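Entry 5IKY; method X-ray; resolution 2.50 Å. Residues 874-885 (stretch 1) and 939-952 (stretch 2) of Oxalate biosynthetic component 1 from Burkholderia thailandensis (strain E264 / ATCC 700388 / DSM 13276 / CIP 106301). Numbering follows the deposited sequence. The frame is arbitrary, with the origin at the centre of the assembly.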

# COMPACT_ATOMS: atom_id res chain seq x y z
N LEU A 874 3.80 -39.81 -13.42
CA LEU A 874 5.16 -40.32 -13.59
C LEU A 874 5.98 -40.19 -12.31
O LEU A 874 6.81 -41.05 -12.01
CB LEU A 874 5.85 -39.58 -14.74
CG LEU A 874 5.22 -39.78 -16.11
CD1 LEU A 874 5.77 -38.76 -17.10
CD2 LEU A 874 5.46 -41.20 -16.60
N ILE A 875 5.75 -39.11 -11.57
CA ILE A 875 6.45 -38.89 -10.31
C ILE A 875 5.83 -39.74 -9.20
O ILE A 875 6.55 -40.33 -8.39
CB ILE A 875 6.42 -37.40 -9.90
CG1 ILE A 875 7.03 -36.54 -11.01
CG2 ILE A 875 7.17 -37.19 -8.60
CD1 ILE A 875 7.06 -35.06 -10.69
N TYR A 876 4.51 -39.80 -9.17
CA TYR A 876 3.78 -40.53 -8.14
C TYR A 876 4.10 -42.02 -8.10
O TYR A 876 4.49 -42.55 -7.06
CB TYR A 876 2.27 -40.35 -8.31
CG TYR A 876 1.45 -41.41 -7.61
CD1 TYR A 876 1.32 -41.42 -6.23
CD2 TYR A 876 0.81 -42.41 -8.34
CE1 TYR A 876 0.57 -42.39 -5.59
CE2 TYR A 876 0.06 -43.38 -7.70
CZ TYR A 876 -0.06 -43.37 -6.33
OH TYR A 876 -0.80 -44.33 -5.69
N GLU A 877 3.94 -42.69 -9.24
CA GLU A 877 4.02 -44.14 -9.29
C GLU A 877 5.42 -44.68 -8.99
O GLU A 877 5.57 -45.82 -8.57
CB GLU A 877 3.54 -44.64 -10.66
CG GLU A 877 2.20 -44.06 -11.08
CD GLU A 877 1.43 -44.96 -12.03
OE1 GLU A 877 2.00 -45.34 -13.07
OE2 GLU A 877 0.26 -45.27 -11.73
N ARG A 878 6.44 -43.85 -9.20
CA ARG A 878 7.81 -44.26 -8.95
C ARG A 878 8.29 -43.85 -7.55
O ARG A 878 9.24 -44.43 -7.02
CB ARG A 878 8.75 -43.68 -10.01
N LEU A 879 7.62 -42.87 -6.96
CA LEU A 879 8.05 -42.31 -5.68
C LEU A 879 7.11 -42.64 -4.52
O LEU A 879 7.57 -42.95 -3.41
CB LEU A 879 8.20 -40.79 -5.79
CG LEU A 879 8.39 -39.99 -4.50
CD1 LEU A 879 9.69 -40.36 -3.81
CD2 LEU A 879 8.33 -38.49 -4.79
N ILE A 880 5.80 -42.58 -4.76
CA ILE A 880 4.83 -42.73 -3.68
C ILE A 880 4.13 -44.09 -3.69
O ILE A 880 3.91 -44.69 -2.63
CB ILE A 880 3.76 -41.62 -3.74
CG1 ILE A 880 4.42 -40.24 -3.78
CG2 ILE A 880 2.80 -41.72 -2.57
CD1 ILE A 880 5.28 -39.95 -2.57
N LEU A 881 3.77 -44.57 -4.88
CA LEU A 881 3.08 -45.86 -5.03
C LEU A 881 3.76 -47.06 -4.34
O LEU A 881 3.07 -47.90 -3.77
CB LEU A 881 2.87 -46.17 -6.51
CG LEU A 881 2.20 -47.51 -6.83
CD1 LEU A 881 0.81 -47.59 -6.20
CD2 LEU A 881 2.12 -47.74 -8.33
N PRO A 882 5.11 -47.16 -4.41
CA PRO A 882 5.72 -48.31 -3.72
C PRO A 882 5.47 -48.35 -2.21
O PRO A 882 5.60 -49.41 -1.60
CB PRO A 882 7.22 -48.11 -3.99
CG PRO A 882 7.26 -47.39 -5.28
CD PRO A 882 6.09 -46.45 -5.24
N ARG A 883 5.10 -47.22 -1.61
CA ARG A 883 4.81 -47.16 -0.18
C ARG A 883 3.44 -47.76 0.13
O ARG A 883 3.05 -47.86 1.30
CB ARG A 883 4.87 -45.72 0.32
CG ARG A 883 6.11 -44.96 -0.12
CD ARG A 883 6.05 -43.50 0.30
NE ARG A 883 6.09 -43.34 1.75
CZ ARG A 883 7.20 -43.30 2.47
NH1 ARG A 883 8.38 -43.43 1.88
NH2 ARG A 883 7.14 -43.14 3.78
N LEU A 884 2.72 -48.17 -0.91
CA LEU A 884 1.38 -48.74 -0.76
C LEU A 884 1.32 -50.21 -1.19
O LEU A 884 0.28 -50.85 -1.07
CB LEU A 884 0.37 -47.93 -1.56
CG LEU A 884 0.07 -46.51 -1.08
CD1 LEU A 884 -0.53 -45.68 -2.20
CD2 LEU A 884 -0.86 -46.55 0.12
N VAL A 885 2.44 -50.73 -1.69
CA VAL A 885 2.47 -52.10 -2.20
C VAL A 885 3.30 -53.02 -1.31
O VAL A 885 3.87 -52.58 -0.31
CB VAL A 885 3.05 -52.15 -3.63
N ALA A 939 1.35 -27.96 -5.69
CA ALA A 939 0.29 -28.50 -6.53
C ALA A 939 0.60 -29.93 -6.95
O ALA A 939 -0.26 -30.81 -6.89
CB ALA A 939 0.08 -27.62 -7.76
N THR A 940 1.84 -30.15 -7.38
CA THR A 940 2.29 -31.47 -7.79
C THR A 940 2.18 -32.45 -6.62
O THR A 940 1.80 -33.61 -6.80
CB THR A 940 3.75 -31.44 -8.29
OG1 THR A 940 3.84 -30.59 -9.45
CG2 THR A 940 4.23 -32.83 -8.66
N ALA A 941 2.48 -31.96 -5.42
CA ALA A 941 2.43 -32.78 -4.21
C ALA A 941 1.01 -33.27 -3.92
O ALA A 941 0.81 -34.46 -3.67
CB ALA A 941 2.96 -31.99 -3.03
N GLN A 942 0.05 -32.36 -3.94
CA GLN A 942 -1.34 -32.71 -3.65
C GLN A 942 -1.92 -33.63 -4.72
O GLN A 942 -2.87 -34.37 -4.47
CB GLN A 942 -2.19 -31.46 -3.51
CG GLN A 942 -2.24 -30.90 -2.10
CD GLN A 942 -2.87 -29.52 -2.03
OE1 GLN A 942 -3.70 -29.25 -1.17
NE2 GLN A 942 -2.47 -28.65 -2.95
N GLN A 943 -1.35 -33.59 -5.92
CA GLN A 943 -1.76 -34.49 -6.99
C GLN A 943 -1.22 -35.89 -6.74
O GLN A 943 -1.78 -36.87 -7.23
CB GLN A 943 -1.30 -33.97 -8.35
CG GLN A 943 -2.15 -32.82 -8.87
CD GLN A 943 -1.56 -32.17 -10.11
OE1 GLN A 943 -1.74 -32.65 -11.23
NE2 GLN A 943 -0.85 -31.06 -9.91
N LEU A 944 -0.14 -35.99 -5.97
CA LEU A 944 0.39 -37.29 -5.58
C LEU A 944 -0.51 -37.92 -4.52
O LEU A 944 -0.72 -39.13 -4.51
CB LEU A 944 1.82 -37.17 -5.04
CG LEU A 944 2.90 -36.52 -5.90
CD1 LEU A 944 4.28 -36.80 -5.34
CD2 LEU A 944 2.80 -36.97 -7.35
N ASP A 945 -1.04 -37.07 -3.64
CA ASP A 945 -1.94 -37.52 -2.59
C ASP A 945 -3.24 -38.06 -3.18
O ASP A 945 -3.78 -39.06 -2.72
CB ASP A 945 -2.24 -36.37 -1.62
CG ASP A 945 -0.98 -35.78 -1.01
OD1 ASP A 945 0.12 -36.23 -1.37
OD2 ASP A 945 -1.10 -34.85 -0.18
N VAL A 946 -3.73 -37.37 -4.21
CA VAL A 946 -4.95 -37.77 -4.91
C VAL A 946 -4.81 -39.16 -5.52
O VAL A 946 -5.69 -40.01 -5.35
CB VAL A 946 -5.32 -36.76 -6.01
CG1 VAL A 946 -6.39 -37.33 -6.93
CG2 VAL A 946 -5.78 -35.44 -5.40
N GLN A 947 -3.71 -39.39 -6.22
CA GLN A 947 -3.45 -40.67 -6.86
C GLN A 947 -3.27 -41.78 -5.83
O GLN A 947 -3.64 -42.93 -6.07
CB GLN A 947 -2.21 -40.59 -7.75
CG GLN A 947 -2.32 -39.58 -8.87
CD GLN A 947 -1.09 -39.56 -9.76
OE1 GLN A 947 -0.83 -40.51 -10.49
NE2 GLN A 947 -0.33 -38.48 -9.69
N ALA A 948 -2.71 -41.43 -4.68
CA ALA A 948 -2.51 -42.38 -3.60
C ALA A 948 -3.85 -42.85 -3.04
O ALA A 948 -4.02 -44.03 -2.73
CB ALA A 948 -1.66 -41.77 -2.49
N CYS A 949 -4.80 -41.93 -2.94
CA CYS A 949 -6.14 -42.26 -2.48
C CYS A 949 -6.85 -43.16 -3.49
O CYS A 949 -7.57 -44.08 -3.11
CB CYS A 949 -6.96 -40.98 -2.25
SG CYS A 949 -6.37 -39.94 -0.90
N ARG A 950 -6.64 -42.89 -4.77
CA ARG A 950 -7.25 -43.68 -5.84
C ARG A 950 -6.75 -45.12 -5.82
O ARG A 950 -7.54 -46.06 -5.93
CB ARG A 950 -6.99 -43.04 -7.20
N ASP A 951 -5.44 -45.29 -5.69
CA ASP A 951 -4.85 -46.62 -5.60
C ASP A 951 -5.10 -47.24 -4.24
O ASP A 951 -5.44 -48.43 -4.14
CB ASP A 951 -3.34 -46.57 -5.88
CG ASP A 951 -3.02 -46.51 -7.36
OD1 ASP A 951 -3.93 -46.77 -8.18
OD2 ASP A 951 -1.86 -46.21 -7.70
N GLY A 952 -4.94 -46.44 -3.18
CA GLY A 952 -5.14 -46.91 -1.82
C GLY A 952 -6.54 -47.43 -1.56
O GLY A 952 -6.72 -48.40 -0.83

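The contact is built around one large knob. Tyr-876, on the helix of the first stretch, points its CA-to-CB bond toward the helix 939-952 and drops its side chain among Leu-944, Gln-947, Ala-948 and Asp-951. Leu-944 and Asp-951 each lie three or four residues from the adjacent pair Gln-947 and Ala-948, so all four line one side of the helix and leave a hollow between them. The two helix axes cross at -59° and come within 9.4 Å of each other. The backbones are closer still at the knob, where Tyr-876 CA lies 5.3 Å from Leu-944 CA.

The hollow fits the ring on several sides. Gln-947 CB lies over one face, 3.5 Å from the centroid of the Tyr-876 ring and 9° off its normal, a CH-pi contact. Ala-948 offers a small side chain, and its CB is 3.9 Å from Tyr-876 CE1. The phenol also lies close to the backbone here: Tyr-876 OH is 3.3 Å from Ala-948 CA. At the base of the side chain, Tyr-876 CB packs 3.6 Å from Leu-944 CD2.

The tip of the knob makes a polar contact. Tyr-876 OH donates a hydrogen bond to Asp-951 OD2, at 2.9 Å. This oxygen sits at the ring edge, near its plane. It is the one hydrogen bond between the stretches. Leu-881 also reaches the carboxylate, with its CD1 3.4 Å from Asp-951 OD2.

Leu-944 is the main bump in return. Its CA-to-CB bond points sideways, but the end of the side chain comes nearer to the first stretch. Its CD1 fits among three aliphatic side chains: it is 3.8 Å from Ile-880 CG1, 4.4 Å from Ile-875 CG2 and 4.4 Å from Leu-879 CD2. Ile-875 also extends toward the N-terminal end of the second helix, where its CD1 meets Thr-940 CG2 at 4.1 Å.

Beyond the helix of the first stretch, Leu-884 carries the packing onward. Its CD1 lies 4.1 Å from Ala-948 CB and 3.9 Å from Ala-948 O. Ala-948 is thus touched by both Tyr-876 and Leu-884. Gly-952 has no side chain, and an ideal CB there would clash with Ala-948 O at 2.7 Å.

Within the second helix, Gln-947 NE2 donates to Gln-943 O at 3.3 Å. This bond ties the end of the side chain back to its own helix, while its CB covers the tyrosine ring. Together the two stretches bury 494 Å², with Tyr-876 and Leu-944 the largest contributors.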